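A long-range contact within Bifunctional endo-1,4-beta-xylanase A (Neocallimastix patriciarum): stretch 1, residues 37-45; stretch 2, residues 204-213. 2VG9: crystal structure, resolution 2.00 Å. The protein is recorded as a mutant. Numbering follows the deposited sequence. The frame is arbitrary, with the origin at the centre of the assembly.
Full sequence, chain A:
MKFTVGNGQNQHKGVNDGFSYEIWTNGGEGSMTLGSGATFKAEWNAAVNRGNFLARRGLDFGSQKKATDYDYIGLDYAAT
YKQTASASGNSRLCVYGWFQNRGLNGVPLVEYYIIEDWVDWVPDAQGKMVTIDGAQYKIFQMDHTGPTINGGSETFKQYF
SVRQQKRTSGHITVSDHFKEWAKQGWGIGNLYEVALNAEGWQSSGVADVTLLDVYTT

Stretch 1, residues 37-45: GATFKAEWN
Stretch 2 (204-213) SGVADVTLLD

How do the two stretches lie against each other? Residues 40-45 form a strand that runs antiparallel to the strand 204-213, their axes at 179° and 4.7 Å apart at closest approach. The register pairs Phe40 with Val209, Lys41 with Asp208, Ala42 with Ala207, Glu43 with Val206, Trp44 with Gly205 and Asn45 with Ser204. Backbone angles are extended throughout this ladder, from -90/101 at Val209 to a nearly flat -179/-163 at Gly205. Before it, Ala38 (-102/3) and Gly37 (67/-124) belong to a loop; the positive phi of Gly37 suits glycine.

Which hydrogen bonds fix that register? Three pairs are bonded in both directions. Phe40 N donates to Val209 O at 3.3 Å, and Val209 N to Phe40 O at 2.8 Å; Ala42 N reaches Ala207 O at 2.8 Å, and Ala207 N reaches Ala42 O at 2.9 Å; Trp44 N to Gly205 O and Gly205 N to Trp44 O are both 3.0 Å. Ala42 CA and Ala207 CA stand 5.3 Å apart, whereas in the alternate, non-hydrogen-bonded pairs the strands draw in, to 4.1 Å between Lys41 CA and Asp208 CA. CA-H groups also face carbonyls across the gap, with Lys41 CA 3.3 Å from Ala207 O and Val206 CA 3.3 Å from Ala42 O. One water bridges Trp44 O (2.6 Å) and Gly205 O (3.0 Å), donating to both; another accepts from Ala38 N (2.9 Å) and donates to Leu212 O (2.7 Å), linking the loop before the first strand to the second strand.

What packs on the face that carries Phe40, Ala42 and Trp44? Both aromatic residues take chi1 p, with chi2 near 100°; their CA-to-CB bonds point out on this face, but the ring ends come nearer the neighbouring strand. Val209 (chi1 t) sets CG2 over the Phe40 ring, 3.9 Å from Phe40 CZ, while Leu212 (t, p) brings CD2 to the ring edge, 4.3 Å from Phe40 CE2. Beyond the ladder, Ala38 and Leu212 point toward each other's stretch, and Leu212 CG meets Ala38 CB at 3.9 Å. The Trp44 ring covers Gly205, whose CA lies 3.8 Å from the centroid of the six-membered ring; a CB there would clash, just 3.0 Å from Trp44 CZ2.

What occupies the other face? Lys41, all t, extends from a CB 3.6 Å from OD1 of Asp208 (chi1 t). Glu43 (p, p) touches Val206 (m) through CB and CG1 at 3.8 Å, but its end leads away. Ser204 (chi1 m) brings OG to 3.2 Å from Asn45 CA; Asn45 itself has chi1 m and chi2 -82°.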

ATOM      1  N   GLY A  37      -0.362   1.184  18.567  1.00 10.81           N
ATOM      2  CA  GLY A  37      -0.713   0.086  17.698  1.00 11.36           C
ATOM      3  C   GLY A  37      -0.139   0.326  16.316  1.00 11.12           C
ATOM      4  O   GLY A  37       1.083   0.505  16.168  1.00 10.94           O
ATOM      5  N   ALA A  38      -1.004   0.311  15.304  1.00 10.70           N
ATOM      6  CA  ALA A  38      -0.540   0.532  13.911  1.00 10.67           C
ATOM      7  C   ALA A  38      -0.829   1.961  13.422  1.00  9.75           C
ATOM      8  O   ALA A  38      -0.566   2.262  12.272  1.00  9.85           O
ATOM      9  CB  ALA A  38      -1.172  -0.469  12.961  1.00 10.14           C
ATOM     10  N   THR A  39      -1.372   2.817  14.290  1.00 10.81           N
ATOM     11  CA  THR A  39      -1.814   4.165  13.879  1.00  9.82           C
ATOM     12  C   THR A  39      -0.592   5.072  13.588  1.00 10.69           C
ATOM     13  O   THR A  39       0.515   4.822  14.081  1.00 10.79           O
ATOM     14  CB  THR A  39      -2.785   4.830  14.933  1.00 10.64           C
ATOM     15  OG1 THR A  39      -2.086   5.071  16.151  1.00 10.31           O
ATOM     16  CG2 THR A  39      -4.011   3.974  15.230  1.00  8.94           C
ATOM     17  N   PHE A  40      -0.800   6.118  12.790  1.00 10.28           N
ATOM     18  CA  PHE A  40       0.220   7.075  12.453  1.00 10.81           C
ATOM     19  C   PHE A  40      -0.421   8.244  11.717  1.00 12.38           C
ATOM     20  O   PHE A  40      -1.534   8.140  11.181  1.00 11.34           O
ATOM     21  CB  PHE A  40       1.310   6.460  11.546  1.00 10.86           C
ATOM     22  CG  PHE A  40       0.826   6.070  10.152  1.00 10.82           C
ATOM     23  CD1 PHE A  40       1.148   6.866   9.033  1.00 10.39           C
ATOM     24  CD2 PHE A  40       0.041   4.943   9.962  1.00  7.36           C
ATOM     25  CE1 PHE A  40       0.735   6.493   7.727  1.00 12.55           C
ATOM     26  CE2 PHE A  40      -0.366   4.548   8.675  1.00 12.08           C
ATOM     27  CZ  PHE A  40      -0.022   5.327   7.548  1.00 11.89           C
ATOM     28  N   LYS A  41       0.320   9.345  11.678  1.00 13.25           N
ATOM     29  CA  LYS A  41      -0.028  10.521  10.914  1.00 15.56           C
ATOM     30  C   LYS A  41       1.211  10.816  10.065  1.00 13.97           C
ATOM     31  O   LYS A  41       2.348  10.567  10.493  1.00 13.48           O
ATOM     32  CB  LYS A  41      -0.281  11.665  11.889  1.00 16.15           C
ATOM     33  CG  LYS A  41      -0.726  12.996  11.273  1.00 22.50           C
ATOM     34  CD  LYS A  41      -0.774  14.102  12.368  1.00 20.34           C
ATOM     35  CE  LYS A  41      -1.504  15.354  11.855  1.00 28.00           C
ATOM     36  NZ  LYS A  41      -1.806  16.364  12.958  1.00 29.88           N
ATOM     37  N   ALA A  42       0.999  11.299   8.848  1.00 14.16           N
ATOM     38  CA  ALA A  42       2.118  11.580   7.942  1.00 14.03           C
ATOM     39  C   ALA A  42       1.809  12.842   7.166  1.00 15.10           C
ATOM     40  O   ALA A  42       0.634  13.197   6.961  1.00 15.01           O
ATOM     41  CB  ALA A  42       2.342  10.451   7.013  1.00 13.84           C
ATOM     42  N   GLU A  43       2.866  13.507   6.722  1.00 14.37           N
ATOM     43  CA  GLU A  43       2.732  14.733   5.993  1.00 15.10           C
ATOM     44  C   GLU A  43       3.899  14.781   5.031  1.00 14.68           C
ATOM     45  O   GLU A  43       4.993  14.314   5.343  1.00 14.43           O
ATOM     46  CB  GLU A  43       2.658  15.961   6.942  1.00 15.74           C
ATOM     47  CG  GLU A  43       3.818  16.153   7.955  1.00 19.48           C
ATOM     48  CD  GLU A  43       5.034  16.898   7.376  1.00 24.30           C
ATOM     49  OE1 GLU A  43       6.178  16.688   7.869  1.00 24.15           O
ATOM     50  OE2 GLU A  43       4.853  17.701   6.419  1.00 28.41           O
ATOM     51  N   TRP A  44       3.655  15.276   3.827  1.00 14.04           N
ATOM     52  CA  TRP A  44       4.702  15.316   2.838  1.00 13.67           C
ATOM     53  C   TRP A  44       4.649  16.612   2.058  1.00 14.55           C
ATOM     54  O   TRP A  44       3.593  17.185   1.878  1.00 13.83           O
ATOM     55  CB  TRP A  44       4.670  14.077   1.925  1.00 13.17           C
ATOM     56  CG  TRP A  44       3.443  13.884   1.036  1.00 11.64           C
ATOM     57  CD1 TRP A  44       3.339  14.207  -0.290  1.00 10.91           C
ATOM     58  CD2 TRP A  44       2.184  13.306   1.409  1.00 10.56           C
ATOM     59  NE1 TRP A  44       2.091  13.875  -0.760  1.00 11.59           N
ATOM     60  CE2 TRP A  44       1.354  13.340   0.265  1.00 11.69           C
ATOM     61  CE3 TRP A  44       1.660  12.798   2.614  1.00 11.06           C
ATOM     62  CZ2 TRP A  44       0.026  12.869   0.280  1.00 11.18           C
ATOM     63  CZ3 TRP A  44       0.334  12.320   2.623  1.00 11.31           C
ATOM     64  CH2 TRP A  44      -0.462  12.374   1.467  1.00 10.57           C
ATOM     65  N   ASN A  45       5.814  17.098   1.655  1.00 16.10           N
ATOM     66  CA  ASN A  45       5.906  18.162   0.657  1.00 16.59           C
ATOM     67  C   ASN A  45       6.841  17.614  -0.375  1.00 15.44           C
ATOM     68  O   ASN A  45       8.054  17.594  -0.139  1.00 14.58           O
ATOM     69  CB  ASN A  45       6.488  19.470   1.245  1.00 18.59           C
ATOM     70  CG  ASN A  45       5.505  20.203   2.134  1.00 22.53           C
ATOM     71  OD1 ASN A  45       4.635  20.940   1.644  1.00 30.36           O
ATOM     72  ND2 ASN A  45       5.632  20.013   3.452  1.00 25.69           N
ATOM     73  N   SER A 204       2.005  17.273  -2.443  1.00  9.87           N
ATOM     74  CA  SER A 204       2.106  17.479  -1.003  1.00 10.98           C
ATOM     75  C   SER A 204       0.770  17.126  -0.377  1.00 11.51           C
ATOM     76  O   SER A 204      -0.271  17.266  -1.022  1.00 11.54           O
ATOM     77  CB  SER A 204       2.459  18.944  -0.724  1.00 11.34           C
ATOM     78  OG  SER A 204       3.699  19.238  -1.364  1.00 12.83           O
ATOM     79  N   GLY A 205       0.779  16.646   0.865  1.00 12.06           N
ATOM     80  CA  GLY A 205      -0.469  16.436   1.576  1.00 11.41           C
ATOM     81  C   GLY A 205      -0.295  15.919   2.988  1.00 12.50           C
ATOM     82  O   GLY A 205       0.801  16.007   3.559  1.00 13.77           O
ATOM     83  N   VAL A 206      -1.373  15.381   3.543  1.00 13.01           N
ATOM     84  CA  VAL A 206      -1.413  14.815   4.902  1.00 13.77           C
ATOM     85  C   VAL A 206      -2.337  13.594   4.929  1.00 13.65           C
ATOM     86  O   VAL A 206      -3.309  13.512   4.187  1.00 13.14           O
ATOM     87  CB  VAL A 206      -1.935  15.836   6.000  1.00 13.89           C
ATOM     88  CG1 VAL A 206      -0.964  16.994   6.210  1.00 14.81           C
ATOM     89  CG2 VAL A 206      -3.322  16.411   5.616  1.00 16.30           C
ATOM     90  N   ALA A 207      -2.015  12.638   5.803  1.00 13.41           N
ATOM     91  CA  ALA A 207      -2.862  11.490   6.045  1.00 12.37           C
ATOM     92  C   ALA A 207      -2.763  11.285   7.528  1.00 12.37           C
ATOM     93  O   ALA A 207      -1.667  11.016   8.049  1.00 14.61           O
ATOM     94  CB  ALA A 207      -2.344  10.243   5.312  1.00 11.96           C
ATOM     95  N   ASP A 208      -3.893  11.387   8.217  1.00 10.84           N
ATOM     96  CA  ASP A 208      -3.891  11.160   9.631  1.00 10.56           C
ATOM     97  C   ASP A 208      -4.703   9.901   9.890  1.00 10.32           C
ATOM     98  O   ASP A 208      -5.925   9.949   9.880  1.00  9.30           O
ATOM     99  CB  ASP A 208      -4.385  12.405  10.385  1.00 10.35           C
ATOM    100  CG  ASP A 208      -4.386  12.215  11.894  1.00 13.01           C
ATOM    101  OD1 ASP A 208      -3.775  11.249  12.428  1.00 11.05           O
ATOM    102  OD2 ASP A 208      -5.031  13.037  12.546  1.00 15.85           O
ATOM    103  N   VAL A 209      -3.995   8.778  10.095  1.00  9.28           N
ATOM    104  CA  VAL A 209      -4.633   7.464  10.353  1.00  9.15           C
ATOM    105  C   VAL A 209      -4.879   7.210  11.847  1.00 10.04           C
ATOM    106  O   VAL A 209      -3.968   6.818  12.597  1.00  9.31           O
ATOM    107  CB  VAL A 209      -3.818   6.301   9.656  1.00  9.05           C
ATOM    108  CG1 VAL A 209      -4.494   4.913   9.826  1.00  7.61           C
ATOM    109  CG2 VAL A 209      -3.611   6.622   8.169  1.00  8.45           C
ATOM    110  N   THR A 210      -6.127   7.407  12.279  1.00 10.63           N
ATOM    111  CA  THR A 210      -6.436   7.420  13.692  1.00 10.97           C
ATOM    112  C   THR A 210      -6.913   6.068  14.137  1.00 11.14           C
ATOM    113  O   THR A 210      -6.923   5.792  15.328  1.00 10.90           O
ATOM    114  CB  THR A 210      -7.491   8.473  14.027  1.00 12.66           C
ATOM    115  OG1 THR A 210      -8.653   8.255  13.202  1.00 12.41           O
ATOM    116  CG2 THR A 210      -6.940   9.874  13.779  1.00 13.16           C
ATOM    117  N   LEU A 211      -7.298   5.221  13.183  1.00  9.65           N
ATOM    118  CA  LEU A 211      -7.645   3.832  13.474  1.00  8.74           C
ATOM    119  C   LEU A 211      -7.013   2.973  12.426  1.00  7.69           C
ATOM    120  O   LEU A 211      -7.199   3.224  11.244  1.00  8.20           O
ATOM    121  CB  LEU A 211      -9.170   3.627  13.407  1.00  8.44           C
ATOM    122  CG  LEU A 211      -9.885   2.399  13.958  1.00 10.81           C
ATOM    123  CD1 LEU A 211     -11.435   2.637  13.801  1.00 14.43           C
ATOM    124  CD2 LEU A 211      -9.504   1.082  13.317  1.00 13.87           C
ATOM    125  N   LEU A 212      -6.277   1.952  12.851  1.00  7.09           N
ATOM    126  CA  LEU A 212      -5.745   0.953  11.923  1.00  8.56           C
ATOM    127  C   LEU A 212      -5.598  -0.363  12.644  1.00  8.79           C
ATOM    128  O   LEU A 212      -4.845  -0.470  13.596  1.00  8.59           O
ATOM    129  CB  LEU A 212      -4.403   1.375  11.301  1.00  8.04           C
ATOM    130  CG  LEU A 212      -3.822   0.392  10.290  1.00  8.12           C
ATOM    131  CD1 LEU A 212      -4.847  -0.018   9.255  1.00  4.05           C
ATOM    132  CD2 LEU A 212      -2.568   1.012   9.614  1.00 10.01           C
ATOM    133  N   ASP A 213      -6.323  -1.360  12.173  1.00  8.62           N
ATOM    134  CA  ASP A 213      -6.252  -2.692  12.771  1.00 10.21           C
ATOM    135  C   ASP A 213      -6.075  -3.655  11.615  1.00 10.49           C
ATOM    136  O   ASP A 213      -6.765  -3.545  10.609  1.00  9.69           O
ATOM    137  CB  ASP A 213      -7.559  -3.024  13.500  1.00  9.06           C
ATOM    138  CG  ASP A 213      -7.430  -4.207  14.459  1.00 12.10           C
ATOM    139  OD1 ASP A 213      -6.327  -4.743  14.664  1.00 12.15           O
ATOM    140  OD2 ASP A 213      -8.469  -4.595  15.024  1.00 13.00           O
TER
HETATM  141  O   HOH W   1      -3.710  -0.332  15.995  1.00 17.79           O
HETATM  142  O   HOH W   2       2.081  18.734   3.396  1.00 21.28           O